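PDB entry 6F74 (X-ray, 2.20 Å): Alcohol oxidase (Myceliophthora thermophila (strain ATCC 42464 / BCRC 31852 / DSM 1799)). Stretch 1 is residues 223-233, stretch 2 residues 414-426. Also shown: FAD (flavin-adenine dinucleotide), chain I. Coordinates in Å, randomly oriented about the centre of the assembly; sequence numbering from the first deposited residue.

Stretch 1, residues 223-233: NVIAVGGGSPS
Stretch 2, residues 414-426: DYWSFYWAESGLH

A single backbone carbonyl, G230 O, gathers the turn that follows a helix in this alcohol oxidase, illustrating how a buried peptide oxygen can anchor a helix end. L425 N donates to G230 O at 2.9 Å, nearly linearly (165°), and S423 OG, on a t rotamer, donates to the same atom at 3.1 Å; G424 N lies 3.0 Å from G230 O.

The donors converge because S423 leaves helical torsions (-143/-147) and G424 turns at 64/51, a positive phi that favours glycine; a CB there would clash with W420 CE3. At its start, helix 415-422 is capped by D414, whose OD2 accepts from W416 N (2.9 Å) and OD1 from S417 N (3.1 Å). Stretch 1 runs alongside in the same overall direction: the CA atoms of I225 and Y415 are 7.0 Å apart, those of S231 and L425 4.6 Å.

Along the helix, W416 and Y419 are long enough for a ring-borne N-H or O-H to reach backbone oxygens. W416 (m, chi2 109°) points its CB sideways, yet its NE1 donates to V224 O (2.8 Å), in a strand residue at -128/168. The CA-to-CB bond of Y419 (t, chi2 80°) points toward stretch 1, and its OH donates to G229 O (2.7 Å). The flat Y415 ring, also t, suits a methyl of I225 (m, t): CG2 sits 3.9 Å from its centroid, over the face. Water 1 links A226 O (2.8 Å) to Y415 OH (2.7 Å).

G230 N (-69/-23) donates to FAD O4 at 3.0 Å. S231 (-110/136, m) brings CA 3.5 Å from O of L425 (-81/147, m, t). The CA-to-CB bond of buried P232 (-87/-4, C-gamma exo) points toward stretch 2, and its apolar CG packs 3.9 Å from W420 CZ3. Together the stretches bury 557 Å².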

# COMPACT_ATOMS: atom_id res chain seq x y z
N ASN A 223 -17.78 -19.47 -0.59
CA ASN A 223 -17.26 -19.94 -1.87
C ASN A 223 -17.17 -18.83 -2.94
O ASN A 223 -17.55 -19.02 -4.09
CB ASN A 223 -18.13 -21.12 -2.37
CG ASN A 223 -17.45 -21.95 -3.46
OD1 ASN A 223 -16.23 -22.04 -3.53
ND2 ASN A 223 -18.26 -22.58 -4.31
N VAL A 224 -16.71 -17.64 -2.55
CA VAL A 224 -16.50 -16.57 -3.53
C VAL A 224 -15.09 -16.01 -3.40
O VAL A 224 -14.37 -16.28 -2.44
CB VAL A 224 -17.56 -15.46 -3.43
CG1 VAL A 224 -18.96 -16.01 -3.70
CG2 VAL A 224 -17.48 -14.77 -2.07
N ILE A 225 -14.73 -15.21 -4.39
CA ILE A 225 -13.42 -14.58 -4.46
C ILE A 225 -13.55 -13.11 -4.11
O ILE A 225 -14.24 -12.37 -4.80
CB ILE A 225 -12.79 -14.74 -5.86
CG1 ILE A 225 -12.60 -16.23 -6.18
CG2 ILE A 225 -11.44 -14.02 -5.94
CD1 ILE A 225 -12.09 -16.52 -7.57
N ALA A 226 -12.90 -12.72 -3.03
CA ALA A 226 -12.75 -11.34 -2.63
C ALA A 226 -11.37 -10.93 -3.13
O ALA A 226 -10.37 -11.60 -2.87
CB ALA A 226 -12.81 -11.21 -1.11
N VAL A 227 -11.35 -9.82 -3.87
CA VAL A 227 -10.16 -9.32 -4.51
C VAL A 227 -9.46 -8.35 -3.54
O VAL A 227 -9.72 -7.15 -3.56
CB VAL A 227 -10.48 -8.65 -5.87
CG1 VAL A 227 -9.20 -8.29 -6.61
CG2 VAL A 227 -11.28 -9.58 -6.75
N GLY A 228 -8.60 -8.92 -2.69
CA GLY A 228 -7.85 -8.19 -1.67
C GLY A 228 -6.38 -8.20 -2.02
O GLY A 228 -6.00 -8.61 -3.11
N GLY A 229 -5.55 -7.80 -1.07
CA GLY A 229 -4.12 -7.77 -1.24
C GLY A 229 -3.47 -9.13 -1.09
O GLY A 229 -4.05 -10.12 -0.60
N GLY A 230 -2.22 -9.16 -1.52
CA GLY A 230 -1.39 -10.35 -1.39
C GLY A 230 -1.03 -10.64 0.05
O GLY A 230 -0.71 -11.78 0.39
N SER A 231 -1.08 -9.60 0.90
CA SER A 231 -0.92 -9.73 2.33
C SER A 231 -2.27 -9.47 3.00
O SER A 231 -2.96 -8.52 2.62
CB SER A 231 0.10 -8.71 2.80
OG SER A 231 1.37 -8.95 2.18
N PRO A 232 -2.66 -10.29 4.00
CA PRO A 232 -4.00 -10.08 4.58
C PRO A 232 -4.10 -9.09 5.73
O PRO A 232 -5.22 -8.85 6.22
CB PRO A 232 -4.38 -11.49 5.10
CG PRO A 232 -3.32 -12.40 4.57
CD PRO A 232 -2.11 -11.57 4.46
N SER A 233 -2.97 -8.55 6.18
CA SER A 233 -2.96 -7.61 7.32
C SER A 233 -3.44 -6.18 7.02
O SER A 233 -4.05 -5.54 7.90
CB SER A 233 -1.58 -7.58 7.96
OG SER A 233 -1.51 -6.60 9.01
N ASP A 414 -9.23 -24.70 -6.31
CA ASP A 414 -10.04 -23.48 -6.12
C ASP A 414 -9.15 -22.29 -5.83
O ASP A 414 -7.92 -22.44 -5.70
CB ASP A 414 -11.14 -23.64 -5.01
CG ASP A 414 -10.65 -23.24 -3.62
OD1 ASP A 414 -9.73 -23.90 -3.11
OD2 ASP A 414 -11.20 -22.29 -3.03
N TYR A 415 -9.74 -21.11 -5.74
CA TYR A 415 -8.98 -19.92 -5.49
C TYR A 415 -8.27 -19.94 -4.11
O TYR A 415 -7.10 -19.54 -3.99
CB TYR A 415 -9.87 -18.69 -5.58
CG TYR A 415 -9.10 -17.42 -5.35
CD1 TYR A 415 -8.25 -16.93 -6.35
CD2 TYR A 415 -9.17 -16.74 -4.14
CE1 TYR A 415 -7.53 -15.77 -6.17
CE2 TYR A 415 -8.43 -15.58 -3.94
CZ TYR A 415 -7.60 -15.10 -4.96
OH TYR A 415 -6.88 -13.95 -4.79
N TRP A 416 -8.99 -20.37 -3.08
CA TRP A 416 -8.49 -20.20 -1.72
C TRP A 416 -7.37 -21.12 -1.33
O TRP A 416 -6.47 -20.67 -0.62
CB TRP A 416 -9.62 -20.26 -0.71
CG TRP A 416 -10.54 -19.10 -0.91
CD1 TRP A 416 -11.80 -19.15 -1.41
CD2 TRP A 416 -10.23 -17.73 -0.69
NE1 TRP A 416 -12.31 -17.88 -1.51
CE2 TRP A 416 -11.36 -16.99 -1.06
CE3 TRP A 416 -9.10 -17.05 -0.23
CZ2 TRP A 416 -11.40 -15.61 -0.98
CZ3 TRP A 416 -9.14 -15.67 -0.15
CH2 TRP A 416 -10.28 -14.96 -0.53
N SER A 417 -7.40 -22.38 -1.77
CA SER A 417 -6.26 -23.27 -1.53
C SER A 417 -5.02 -22.71 -2.25
O SER A 417 -3.90 -22.76 -1.71
CB SER A 417 -6.56 -24.71 -1.97
OG SER A 417 -6.77 -24.79 -3.39
N PHE A 418 -5.23 -22.16 -3.45
CA PHE A 418 -4.19 -21.48 -4.21
C PHE A 418 -3.68 -20.26 -3.44
O PHE A 418 -2.47 -20.07 -3.31
CB PHE A 418 -4.68 -21.06 -5.62
CG PHE A 418 -4.06 -19.77 -6.10
CD1 PHE A 418 -2.73 -19.74 -6.50
CD2 PHE A 418 -4.78 -18.57 -6.08
CE1 PHE A 418 -2.13 -18.54 -6.89
CE2 PHE A 418 -4.19 -17.38 -6.46
CZ PHE A 418 -2.87 -17.35 -6.88
N TYR A 419 -4.61 -19.44 -2.96
CA TYR A 419 -4.26 -18.16 -2.36
C TYR A 419 -3.33 -18.39 -1.19
O TYR A 419 -2.29 -17.75 -1.08
CB TYR A 419 -5.49 -17.37 -1.89
CG TYR A 419 -5.10 -16.08 -1.23
CD1 TYR A 419 -4.76 -14.95 -1.99
CD2 TYR A 419 -4.96 -16.00 0.14
CE1 TYR A 419 -4.35 -13.77 -1.38
CE2 TYR A 419 -4.55 -14.83 0.76
CZ TYR A 419 -4.24 -13.72 -0.01
OH TYR A 419 -3.79 -12.55 0.63
N TRP A 420 -3.74 -19.28 -0.31
CA TRP A 420 -3.00 -19.50 0.93
C TRP A 420 -1.67 -20.22 0.71
O TRP A 420 -0.73 -20.04 1.49
CB TRP A 420 -3.87 -20.22 1.95
CG TRP A 420 -5.04 -19.33 2.42
CD1 TRP A 420 -6.38 -19.53 2.20
CD2 TRP A 420 -4.94 -18.11 3.15
NE1 TRP A 420 -7.12 -18.51 2.76
CE2 TRP A 420 -6.25 -17.64 3.37
CE3 TRP A 420 -3.85 -17.38 3.67
CZ2 TRP A 420 -6.52 -16.46 4.07
CZ3 TRP A 420 -4.11 -16.22 4.37
CH2 TRP A 420 -5.43 -15.77 4.57
N ALA A 421 -1.59 -21.02 -0.35
CA ALA A 421 -0.37 -21.72 -0.69
C ALA A 421 0.66 -20.78 -1.34
O ALA A 421 1.81 -20.85 -1.02
CB ALA A 421 -0.68 -22.88 -1.61
N GLU A 422 0.21 -19.92 -2.25
CA GLU A 422 1.09 -19.12 -3.09
C GLU A 422 1.18 -17.65 -2.69
O GLU A 422 2.06 -16.93 -3.15
CB GLU A 422 0.60 -19.22 -4.52
CG GLU A 422 0.52 -20.65 -5.04
CD GLU A 422 1.87 -21.24 -5.41
OE1 GLU A 422 2.90 -20.50 -5.43
OE2 GLU A 422 1.92 -22.46 -5.68
N SER A 423 0.27 -17.20 -1.83
CA SER A 423 0.17 -15.78 -1.45
C SER A 423 -0.21 -15.74 0.05
O SER A 423 0.19 -16.63 0.81
CB SER A 423 -0.79 -15.04 -2.41
OG SER A 423 -1.06 -13.68 -2.04
N GLY A 424 -0.97 -14.74 0.49
CA GLY A 424 -1.36 -14.64 1.90
C GLY A 424 -0.11 -14.42 2.75
O GLY A 424 0.14 -15.15 3.71
N LEU A 425 0.69 -13.43 2.35
CA LEU A 425 2.00 -13.22 2.94
C LEU A 425 1.94 -12.46 4.27
O LEU A 425 1.06 -11.60 4.49
CB LEU A 425 2.90 -12.46 1.95
CG LEU A 425 3.10 -13.11 0.56
CD1 LEU A 425 3.94 -12.24 -0.34
CD2 LEU A 425 3.71 -14.53 0.66
N HIS A 426 2.87 -12.82 5.14
CA HIS A 426 3.05 -12.18 6.44
C HIS A 426 4.58 -12.01 6.57
O HIS A 426 5.19 -12.55 7.48
CB HIS A 426 2.51 -13.11 7.52
CG HIS A 426 2.34 -12.45 8.86
ND1 HIS A 426 3.39 -12.04 9.67
CD2 HIS A 426 1.20 -12.12 9.52
CE1 HIS A 426 2.90 -11.46 10.76
NE2 HIS A 426 1.57 -11.55 10.72
PA FAD I . -3.31 3.07 7.16
O1A FAD I . -1.87 3.47 7.47
O2A FAD I . -4.18 2.75 8.34
O5B FAD I . -3.95 4.23 6.31
C5B FAD I . -3.44 4.52 5.04
C4B FAD I . -4.00 5.84 4.56
O4B FAD I . -5.40 5.66 4.43
C3B FAD I . -3.83 7.02 5.49
O3B FAD I . -3.81 8.20 4.68
C2B FAD I . -5.11 7.05 6.29
O2B FAD I . -5.54 8.35 6.70
C1B FAD I . -6.11 6.53 5.30
N9A FAD I . -7.24 5.78 5.85
C8A FAD I . -7.20 4.56 6.41
N7A FAD I . -8.43 4.15 6.77
C5A FAD I . -9.27 5.12 6.42
C6A FAD I . -10.72 5.29 6.52
N6A FAD I . -11.43 4.29 7.08
N1A FAD I . -11.25 6.45 6.04
C2A FAD I . -10.47 7.42 5.50
N3A FAD I . -9.12 7.31 5.36
C4A FAD I . -8.50 6.19 5.80
N1 FAD I . -0.84 -2.93 -1.12
C2 FAD I . -1.20 -3.63 -2.21
O2 FAD I . -1.76 -3.02 -3.16
N3 FAD I . -1.01 -4.96 -2.31
C4 FAD I . -0.42 -5.67 -1.34
O4 FAD I . -0.22 -6.90 -1.44
C4X FAD I . 0.03 -4.98 -0.11
N5 FAD I . 0.64 -5.64 0.89
C5X FAD I . 1.03 -4.98 2.00
C6 FAD I . 1.65 -5.68 3.04
C7 FAD I . 2.05 -5.05 4.21
C7M FAD I . 2.72 -5.96 5.21
C8 FAD I . 1.80 -3.59 4.38
C8M FAD I . 2.17 -2.83 5.64
C9 FAD I . 1.21 -2.88 3.34
C9A FAD I . 0.80 -3.51 2.15
N10 FAD I . 0.17 -2.82 1.08
C10 FAD I . -0.22 -3.53 -0.07
C1' FAD I . -0.03 -1.35 1.07
C2' FAD I . -1.36 -0.78 1.46
O2' FAD I . -2.20 -0.84 0.31
C3' FAD I . -1.18 0.70 1.84
O3' FAD I . -0.13 0.87 2.81
C4' FAD I . -2.47 1.31 2.35
O4' FAD I . -2.26 2.68 2.68
C5' FAD I . -3.00 0.55 3.56
O5' FAD I . -4.21 1.13 4.02
P FAD I . -4.47 0.94 5.57
O1P FAD I . -4.26 -0.50 5.95
O2P FAD I . -5.77 1.60 5.86
O3P FAD I . -3.23 1.80 6.16
O HOH W 1 -7.64 -11.99 -3.12
O HOH W 2 -0.05 -9.78 6.25